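Mandalate racemase/muconate lactonizing enzyme (Unidentified, PDB 4E4U) is a putative member of the mandelate racemase/muconate lactonizing enzyme family within the enolase superfamily, probably an isomerase or related enzyme. Local coordinates at residues D203-A217 against L224-P237. Sequence-based numbering, arbitrary orientation.
Sequences DLLFGTHGQMVPSSA and LEKYDPLWFEEPVP
Leu205 and Trp231 meet on one face of a parallel strand pair, Phe206 and Phe232 on the other. Leu205 CD2 sits over the six-membered ring of Trp231, 3.6 Å from its centroid and 7° off the normal, a CH-pi contact. With chi1 at 72°, CG of Trp231 is tucked between N and C of its own backbone, and the indole lies across Leu205. Trp231 NE1 donates to the anti lone pair of Glu233 OE1 at 2.9 Å; the bond is bent, with the oxygen tilted from the indole plane. Lys164 makes a salt bridge to the same oxygen.

On the opposite face, Leu224 CD1 lies over the centre of the Phe206 ring, 3.5 Å from the centroid, a second CH-pi contact. The Phe206 and Phe232 side chains run alongside each other, Phe206 CD2 nearest Phe232 CD1, with ring planes at 77°. The Phe232 edge receives Met212 CE and Ala217 O. Thr208 OG1 also reaches this edge, 3.2 Å from Phe232 CE1, and donates to Glu233 O at 2.6 Å in the carbonyl plane.

Between the faces, Phe206 N bonds to Trp231 O, and Glu233 N to Phe206 O. A water bridges Asp203 OD1, Leu204 N and Asp228 O. Asp203 OD2 forms a salt bridge with Arg126, and OD1 one with Arg219 of a second subunit.

Strand 203-206, helix 214-224 and strand 231-233 form a beta-alpha-beta crossover of the enolase-type barrel. Its outer face is a mainly apolar seam packed on the helix, with two oxygens at the Phe232 edge. The inward Leu205-Trp231 face joins hydrocarbon packing to a buried carboxylate, its charge probably balanced by Lys164.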
ATOM      1  N   ASP A 203      -7.401 -36.057   5.951  1.00 12.31           N
ATOM      2  CA  ASP A 203      -7.734 -34.759   5.396  1.00 11.85           C
ATOM      3  C   ASP A 203      -8.335 -34.872   4.000  1.00 12.32           C
ATOM      4  O   ASP A 203      -8.017 -35.799   3.242  1.00 12.85           O
ATOM      5  CB  ASP A 203      -6.485 -33.876   5.335  1.00 12.19           C
ATOM      6  CG  ASP A 203      -6.176 -33.208   6.665  1.00 13.19           C
ATOM      7  OD1 ASP A 203      -6.999 -32.385   7.133  1.00 13.48           O
ATOM      8  OD2 ASP A 203      -5.103 -33.496   7.242  1.00 13.42           O
ATOM      9  N   LEU A 204      -9.211 -33.923   3.681  1.00 12.10           N
ATOM     10  CA  LEU A 204      -9.728 -33.769   2.331  1.00 11.82           C
ATOM     11  C   LEU A 204      -8.854 -32.788   1.572  1.00 11.17           C
ATOM     12  O   LEU A 204      -8.582 -31.682   2.053  1.00 11.89           O
ATOM     13  CB  LEU A 204     -11.146 -33.199   2.358  1.00 14.28           C
ATOM     14  CG  LEU A 204     -12.197 -33.882   3.226  1.00 17.50           C
ATOM     15  CD1 LEU A 204     -13.541 -33.185   3.090  1.00 18.06           C
ATOM     16  CD2 LEU A 204     -12.323 -35.323   2.846  1.00 18.62           C
ATOM     17  N   LEU A 205      -8.424 -33.189   0.383  1.00 11.01           N
ATOM     18  CA  LEU A 205      -7.672 -32.318  -0.511  1.00 11.44           C
ATOM     19  C   LEU A 205      -8.571 -32.036  -1.698  1.00 11.10           C
ATOM     20  O   LEU A 205      -8.900 -32.943  -2.465  1.00 12.64           O
ATOM     21  CB  LEU A 205      -6.382 -33.004  -0.964  1.00 12.44           C
ATOM     22  CG  LEU A 205      -5.529 -33.569   0.165  1.00 14.10           C
ATOM     23  CD1 LEU A 205      -4.348 -34.330  -0.384  1.00 14.19           C
ATOM     24  CD2 LEU A 205      -5.070 -32.469   1.086  1.00 15.60           C
ATOM     25  N   PHE A 206      -9.013 -30.792  -1.833  1.00 11.17           N
ATOM     26  CA  PHE A 206      -9.942 -30.474  -2.901  1.00 11.29           C
ATOM     27  C   PHE A 206      -9.127 -30.147  -4.147  1.00 11.65           C
ATOM     28  O   PHE A 206      -8.569 -29.055  -4.268  1.00 12.11           O
ATOM     29  CB  PHE A 206     -10.892 -29.341  -2.506  1.00 12.36           C
ATOM     30  CG  PHE A 206     -12.118 -29.285  -3.354  1.00 13.07           C
ATOM     31  CD1 PHE A 206     -13.220 -30.078  -3.060  1.00 14.91           C
ATOM     32  CD2 PHE A 206     -12.156 -28.468  -4.468  1.00 13.62           C
ATOM     33  CE1 PHE A 206     -14.344 -30.036  -3.855  1.00 15.15           C
ATOM     34  CE2 PHE A 206     -13.275 -28.422  -5.267  1.00 15.40           C
ATOM     35  CZ  PHE A 206     -14.369 -29.204  -4.963  1.00 15.97           C
ATOM     36  N   GLY A 207      -9.032 -31.125  -5.044  1.00 12.31           N
ATOM     37  CA  GLY A 207      -8.015 -31.122  -6.081  1.00 13.04           C
ATOM     38  C   GLY A 207      -8.416 -30.518  -7.406  1.00 13.78           C
ATOM     39  O   GLY A 207      -8.222 -31.132  -8.461  1.00 15.04           O
ATOM     40  N   THR A 208      -8.953 -29.305  -7.354  1.00 13.32           N
ATOM     41  CA  THR A 208      -9.357 -28.587  -8.557  1.00 13.09           C
ATOM     42  C   THR A 208      -8.182 -28.330  -9.509  1.00 12.73           C
ATOM     43  O   THR A 208      -7.004 -28.452  -9.125  1.00 14.07           O
ATOM     44  CB  THR A 208     -10.100 -27.285  -8.194  1.00 13.25           C
ATOM     45  OG1 THR A 208      -9.797 -26.919  -6.839  1.00 13.45           O
ATOM     46  CG2 THR A 208     -11.594 -27.512  -8.289  1.00 14.82           C
ATOM     47  N   HIS A 209      -8.524 -27.982 -10.746  1.00 12.53           N
ATOM     48  CA  HIS A 209      -7.582 -27.866 -11.863  1.00 12.65           C
ATOM     49  C   HIS A 209      -7.692 -26.490 -12.545  1.00 11.71           C
ATOM     50  O   HIS A 209      -7.579 -26.382 -13.767  1.00 12.19           O
ATOM     51  CB  HIS A 209      -7.871 -28.948 -12.914  1.00 14.56           C
ATOM     52  CG  HIS A 209      -7.451 -30.332 -12.522  1.00 16.29           C
ATOM     53  ND1 HIS A 209      -8.228 -31.163 -11.751  1.00 17.15           N
ATOM     54  CD2 HIS A 209      -6.342 -31.046 -12.846  1.00 18.17           C
ATOM     55  CE1 HIS A 209      -7.616 -32.324 -11.596  1.00 18.05           C
ATOM     56  NE2 HIS A 209      -6.470 -32.278 -12.249  1.00 18.49           N
ATOM     57  N   GLY A 210      -7.937 -25.438 -11.773  1.00 10.97           N
ATOM     58  CA  GLY A 210      -8.035 -24.107 -12.350  1.00 10.66           C
ATOM     59  C   GLY A 210      -9.263 -23.880 -13.209  1.00 11.04           C
ATOM     60  O   GLY A 210      -9.211 -23.084 -14.147  1.00 11.95           O
ATOM     61  N   GLN A 211     -10.369 -24.544 -12.881  1.00 11.50           N
ATOM     62  CA  GLN A 211     -11.597 -24.396 -13.663  1.00 11.86           C
ATOM     63  C   GLN A 211     -12.174 -22.988 -13.597  1.00 11.60           C
ATOM     64  O   GLN A 211     -12.843 -22.551 -14.527  1.00 12.24           O
ATOM     65  CB  GLN A 211     -12.688 -25.354 -13.165  1.00 12.57           C
ATOM     66  CG  GLN A 211     -12.525 -26.812 -13.542  1.00 13.09           C
ATOM     67  CD  GLN A 211     -11.764 -27.603 -12.505  1.00 12.78           C
ATOM     68  OE1 GLN A 211     -10.957 -27.053 -11.751  1.00 12.16           O
ATOM     69  NE2 GLN A 211     -12.004 -28.909 -12.469  1.00 13.67           N
ATOM     70  N   MET A 212     -11.918 -22.293 -12.494  1.00 10.81           N
ATOM     71  CA  MET A 212     -12.732 -21.150 -12.098  1.00 10.86           C
ATOM     72  C   MET A 212     -12.090 -19.787 -12.278  1.00 10.62           C
ATOM     73  O   MET A 212     -10.870 -19.641 -12.178  1.00 11.04           O
ATOM     74  CB  MET A 212     -13.107 -21.297 -10.620  1.00 11.60           C
ATOM     75  CG  MET A 212     -14.115 -22.394 -10.370  1.00 13.31           C
ATOM     76  SD  MET A 212     -14.078 -23.016  -8.704  1.00 17.61           S
ATOM     77  CE  MET A 212     -12.580 -23.972  -8.822  1.00 18.71           C
ATOM     78  N   VAL A 213     -12.935 -18.790 -12.514  1.00  9.75           N
ATOM     79  CA  VAL A 213     -12.555 -17.408 -12.243  1.00 10.46           C
ATOM     80  C   VAL A 213     -12.613 -17.207 -10.717  1.00  9.77           C
ATOM     81  O   VAL A 213     -13.293 -17.952 -10.008  1.00 10.00           O
ATOM     82  CB  VAL A 213     -13.478 -16.400 -12.965  1.00 11.20           C
ATOM     83  CG1 VAL A 213     -13.360 -16.556 -14.470  1.00 13.13           C
ATOM     84  CG2 VAL A 213     -14.938 -16.543 -12.512  1.00 11.01           C
ATOM     85  N   PRO A 214     -11.883 -16.211 -10.192  1.00  9.55           N
ATOM     86  CA  PRO A 214     -11.842 -16.043  -8.731  1.00  9.49           C
ATOM     87  C   PRO A 214     -13.206 -15.880  -8.068  1.00  9.43           C
ATOM     88  O   PRO A 214     -13.401 -16.408  -6.978  1.00  9.67           O
ATOM     89  CB  PRO A 214     -10.974 -14.787  -8.526  1.00 10.97           C
ATOM     90  CG  PRO A 214     -10.726 -14.229  -9.877  1.00 13.05           C
ATOM     91  CD  PRO A 214     -10.948 -15.310 -10.883  1.00 10.69           C
ATOM     92  N   SER A 215     -14.147 -15.194  -8.703  1.00  9.28           N
ATOM     93  CA  SER A 215     -15.439 -14.992  -8.052  1.00  9.13           C
ATOM     94  C   SER A 215     -16.173 -16.325  -7.844  1.00  9.34           C
ATOM     95  O   SER A 215     -16.892 -16.510  -6.848  1.00  9.69           O
ATOM     96  CB  SER A 215     -16.302 -13.997  -8.833  1.00 10.42           C
ATOM     97  OG  SER A 215     -16.740 -14.558 -10.056  1.00 11.18           O
ATOM     98  N   SER A 216     -15.979 -17.254  -8.775  1.00  9.54           N
ATOM     99  CA  SER A 216     -16.572 -18.585  -8.679  1.00  9.49           C
ATOM    100  C   SER A 216     -15.850 -19.430  -7.640  1.00  9.47           C
ATOM    101  O   SER A 216     -16.485 -20.126  -6.841  1.00  9.73           O
ATOM    102  CB  SER A 216     -16.554 -19.266 -10.047  1.00 10.35           C
ATOM    103  OG  SER A 216     -17.086 -20.578  -9.994  1.00 10.96           O
ATOM    104  N   ALA A 217     -14.519 -19.365  -7.638  1.00  9.29           N
ATOM    105  CA  ALA A 217     -13.729 -20.064  -6.626  1.00  9.71           C
ATOM    106  C   ALA A 217     -14.113 -19.634  -5.214  1.00  8.91           C
ATOM    107  O   ALA A 217     -14.162 -20.453  -4.299  1.00 10.10           O
ATOM    108  CB  ALA A 217     -12.243 -19.860  -6.863  1.00 10.15           C
ATOM    109  N   LEU A 224     -17.401 -25.057   0.899  1.00 12.06           N
ATOM    110  CA  LEU A 224     -16.521 -26.139   1.319  1.00 12.69           C
ATOM    111  C   LEU A 224     -15.988 -25.964   2.732  1.00 12.23           C
ATOM    112  O   LEU A 224     -15.520 -26.931   3.342  1.00 12.70           O
ATOM    113  CB  LEU A 224     -15.350 -26.290   0.345  1.00 13.83           C
ATOM    114  CG  LEU A 224     -15.731 -26.602  -1.103  1.00 15.34           C
ATOM    115  CD1 LEU A 224     -14.472 -26.877  -1.907  1.00 17.46           C
ATOM    116  CD2 LEU A 224     -16.712 -27.774  -1.190  1.00 16.79           C
ATOM    117  N   GLU A 225     -16.047 -24.742   3.256  1.00 11.95           N
ATOM    118  CA  GLU A 225     -15.438 -24.462   4.558  1.00 12.89           C
ATOM    119  C   GLU A 225     -15.959 -25.359   5.681  1.00 12.95           C
ATOM    120  O   GLU A 225     -15.196 -25.766   6.555  1.00 13.26           O
ATOM    121  CB  GLU A 225     -15.575 -22.980   4.928  1.00 13.06           C
ATOM    122  CG  GLU A 225     -14.591 -22.099   4.163  1.00 13.57           C
ATOM    123  CD  GLU A 225     -14.794 -20.604   4.363  1.00 14.73           C
ATOM    124  OE1 GLU A 225     -15.740 -20.198   5.065  1.00 16.07           O
ATOM    125  OE2 GLU A 225     -14.007 -19.816   3.800  1.00 14.84           O
ATOM    126  N   LYS A 226     -17.245 -25.694   5.646  1.00 12.61           N
ATOM    127  CA  LYS A 226     -17.819 -26.514   6.712  1.00 13.49           C
ATOM    128  C   LYS A 226     -17.221 -27.921   6.781  1.00 13.44           C
ATOM    129  O   LYS A 226     -17.379 -28.604   7.789  1.00 14.69           O
ATOM    130  CB  LYS A 226     -19.348 -26.597   6.579  1.00 15.36           C
ATOM    131  CG  LYS A 226     -19.838 -27.371   5.356  1.00 17.28           C
ATOM    132  CD  LYS A 226     -21.372 -27.447   5.294  1.00 18.79           C
ATOM    133  CE  LYS A 226     -22.010 -26.156   4.778  1.00 19.34           C
ATOM    134  NZ  LYS A 226     -21.666 -25.851   3.345  1.00 19.24           N
ATOM    135  N   TYR A 227     -16.524 -28.345   5.727  1.00 12.31           N
ATOM    136  CA  TYR A 227     -15.887 -29.660   5.736  1.00 13.24           C
ATOM    137  C   TYR A 227     -14.389 -29.608   6.026  1.00 12.92           C
ATOM    138  O   TYR A 227     -13.715 -30.632   5.992  1.00 14.60           O
ATOM    139  CB  TYR A 227     -16.186 -30.417   4.441  1.00 15.32           C
ATOM    140  CG  TYR A 227     -17.669 -30.592   4.276  1.00 17.43           C
ATOM    141  CD1 TYR A 227     -18.388 -31.376   5.173  1.00 18.59           C
ATOM    142  CD2 TYR A 227     -18.363 -29.943   3.265  1.00 18.93           C
ATOM    143  CE1 TYR A 227     -19.756 -31.522   5.061  1.00 19.55           C
ATOM    144  CE2 TYR A 227     -19.738 -30.097   3.135  1.00 19.31           C
ATOM    145  CZ  TYR A 227     -20.422 -30.884   4.042  1.00 20.07           C
ATOM    146  OH  TYR A 227     -21.780 -31.029   3.939  1.00 22.39           O
ATOM    147  N   ASP A 228     -13.888 -28.408   6.320  1.00 12.12           N
ATOM    148  CA  ASP A 228     -12.488 -28.179   6.710  1.00 12.24           C
ATOM    149  C   ASP A 228     -11.439 -28.914   5.859  1.00 12.47           C
ATOM    150  O   ASP A 228     -10.608 -29.649   6.401  1.00 12.68           O
ATOM    151  CB  ASP A 228     -12.293 -28.506   8.202  1.00 13.25           C
ATOM    152  CG  ASP A 228     -10.947 -28.030   8.751  1.00 13.09           C
ATOM    153  OD1 ASP A 228     -10.437 -26.972   8.319  1.00 13.57           O
ATOM    154  OD2 ASP A 228     -10.402 -28.708   9.646  1.00 13.64           O
ATOM    155  N   PRO A 229     -11.453 -28.705   4.527  1.00 11.54           N
ATOM    156  CA  PRO A 229     -10.409 -29.335   3.712  1.00 11.51           C
ATOM    157  C   PRO A 229      -9.030 -28.783   4.061  1.00 10.26           C
ATOM    158  O   PRO A 229      -8.884 -27.597   4.418  1.00 11.01           O
ATOM    159  CB  PRO A 229     -10.768 -28.940   2.272  1.00 12.67           C
ATOM    160  CG  PRO A 229     -12.069 -28.235   2.331  1.00 14.97           C
ATOM    161  CD  PRO A 229     -12.327 -27.819   3.739  1.00 13.26           C
ATOM    162  N   LEU A 230      -8.022 -29.636   3.931  1.00 10.19           N
ATOM    163  CA  LEU A 230      -6.642 -29.213   4.133  1.00 10.07           C
ATOM    164  C   LEU A 230      -6.204 -28.211   3.058  1.00 10.07           C
ATOM    165  O   LEU A 230      -5.429 -27.303   3.332  1.00 10.87           O
ATOM    166  CB  LEU A 230      -5.718 -30.434   4.182  1.00 11.09           C
ATOM    167  CG  LEU A 230      -4.198 -30.227   4.102  1.00 11.60           C
ATOM    168  CD1 LEU A 230      -3.676 -29.238   5.128  1.00 12.67           C
ATOM    169  CD2 LEU A 230      -3.475 -31.554   4.256  1.00 13.89           C
ATOM    170  N   TRP A 231      -6.692 -28.371   1.835  1.00  9.30           N
ATOM    171  CA  TRP A 231      -6.446 -27.342   0.833  1.00  9.39           C
ATOM    172  C   TRP A 231      -7.469 -27.293  -0.277  1.00  9.16           C
ATOM    173  O   TRP A 231      -8.238 -28.237  -0.486  1.00 10.32           O
ATOM    174  CB  TRP A 231      -5.031 -27.439   0.249  1.00  9.61           C
ATOM    175  CG  TRP A 231      -4.721 -28.582  -0.691  1.00 10.11           C
ATOM    176  CD1 TRP A 231      -5.340 -28.886  -1.875  1.00 10.12           C
ATOM    177  CD2 TRP A 231      -3.628 -29.494  -0.573  1.00 10.24           C
ATOM    178  NE1 TRP A 231      -4.722 -29.966  -2.475  1.00 11.21           N
ATOM    179  CE2 TRP A 231      -3.652 -30.350  -1.694  1.00 10.81           C
ATOM    180  CE3 TRP A 231      -2.619 -29.677   0.385  1.00 11.26           C
ATOM    181  CZ2 TRP A 231      -2.726 -31.374  -1.882  1.00 11.81           C
ATOM    182  CZ3 TRP A 231      -1.698 -30.692   0.199  1.00 11.79           C
ATOM    183  CH2 TRP A 231      -1.758 -31.528  -0.925  1.00 12.31           C
ATOM    184  N   PHE A 232      -7.446 -26.161  -0.969  1.00  9.41           N
ATOM    185  CA  PHE A 232      -8.232 -25.883  -2.164  1.00  9.80           C
ATOM    186  C   PHE A 232      -7.165 -25.647  -3.234  1.00  9.95           C
ATOM    187  O   PHE A 232      -6.431 -24.648  -3.182  1.00 10.95           O
ATOM    188  CB  PHE A 232      -9.069 -24.638  -1.884  1.00 10.48           C
ATOM    189  CG  PHE A 232     -10.007 -24.209  -2.997  1.00 10.38           C
ATOM    190  CD1 PHE A 232     -10.250 -24.986  -4.124  1.00 11.86           C
ATOM    191  CD2 PHE A 232     -10.648 -22.979  -2.895  1.00 11.68           C
ATOM    192  CE1 PHE A 232     -11.137 -24.537  -5.113  1.00 12.19           C
ATOM    193  CE2 PHE A 232     -11.518 -22.541  -3.874  1.00 12.10           C
ATOM    194  CZ  PHE A 232     -11.763 -23.317  -4.981  1.00 12.04           C
ATOM    195  N   GLU A 233      -7.039 -26.599  -4.158  1.00 10.02           N
ATOM    196  CA  GLU A 233      -5.940 -26.638  -5.124  1.00 10.99           C
ATOM    197  C   GLU A 233      -6.261 -25.833  -6.379  1.00 11.08           C
ATOM    198  O   GLU A 233      -7.387 -25.890  -6.869  1.00 11.78           O
ATOM    199  CB  GLU A 233      -5.705 -28.097  -5.526  1.00 13.12           C
ATOM    200  CG  GLU A 233      -4.545 -28.346  -6.472  1.00 13.16           C
ATOM    201  CD  GLU A 233      -4.023 -29.774  -6.387  1.00 13.73           C
ATOM    202  OE1 GLU A 233      -4.141 -30.397  -5.311  1.00 13.05           O
ATOM    203  OE2 GLU A 233      -3.469 -30.268  -7.388  1.00 16.91           O
ATOM    204  N   GLU A 234      -5.276 -25.103  -6.906  1.00 10.74           N
ATOM    205  CA  GLU A 234      -5.423 -24.398  -8.188  1.00 11.25           C
ATOM    206  C   GLU A 234      -6.829 -23.838  -8.411  1.00 10.58           C
ATOM    207  O   GLU A 234      -7.530 -24.252  -9.340  1.00 11.23           O
ATOM    208  CB  GLU A 234      -5.073 -25.328  -9.355  1.00 12.39           C
ATOM    209  CG  GLU A 234      -3.611 -25.719  -9.461  1.00 13.30           C
ATOM    210  CD  GLU A 234      -3.226 -25.993 -10.898  1.00 14.55           C
ATOM    211  OE1 GLU A 234      -3.856 -26.870 -11.523  1.00 15.94           O
ATOM    212  OE2 GLU A 234      -2.334 -25.304 -11.426  1.00 15.46           O
ATOM    213  N   PRO A 235      -7.257 -22.899  -7.559  1.00 10.53           N
ATOM    214  CA  PRO A 235      -8.647 -22.447  -7.703  1.00 11.62           C
ATOM    215  C   PRO A 235      -8.898 -21.688  -9.001  1.00 11.81           C
ATOM    216  O   PRO A 235     -10.032 -21.668  -9.464  1.00 13.90           O
ATOM    217  CB  PRO A 235      -8.854 -21.536  -6.484  1.00 11.93           C
ATOM    218  CG  PRO A 235      -7.461 -21.196  -6.011  1.00 13.47           C
ATOM    219  CD  PRO A 235      -6.621 -22.381  -6.336  1.00 12.22           C
ATOM    220  N   VAL A 236      -7.855 -21.101  -9.579  1.00 10.46           N
ATOM    221  CA  VAL A 236      -7.967 -20.333 -10.811  1.00 10.18           C
ATOM    222  C   VAL A 236      -6.791 -20.722 -11.707  1.00 10.29           C
ATOM    223  O   VAL A 236      -5.833 -21.342 -11.236  1.00 10.77           O
ATOM    224  CB  VAL A 236      -7.944 -18.807 -10.535  1.00  9.67           C
ATOM    225  CG1 VAL A 236      -9.086 -18.408  -9.604  1.00 10.08           C
ATOM    226  CG2 VAL A 236      -6.599 -18.382  -9.968  1.00 10.59           C
ATOM    227  N   PRO A 237      -6.849 -20.365 -13.001  1.00 10.06           N
ATOM    228  CA  PRO A 237      -5.718 -20.702 -13.868  1.00 10.14           C
ATOM    229  C   PRO A 237      -4.424 -20.032 -13.416  1.00  9.39           C
ATOM    230  O   PRO A 237      -4.453 -18.940 -12.833  1.00  9.98           O
ATOM    231  CB  PRO A 237      -6.148 -20.148 -15.228  1.00 10.81           C
ATOM    232  CG  PRO A 237      -7.644 -20.184 -15.185  1.00 10.86           C
ATOM    233  CD  PRO A 237      -7.980 -19.804 -13.766  1.00 10.89           C
TER
HETATM  234  O   HOH W   1      -9.379 -32.030   5.888  1.00 13.17           O
HETATM  235  O   HOH W   2      -4.565 -29.125 -10.160  1.00 17.40           O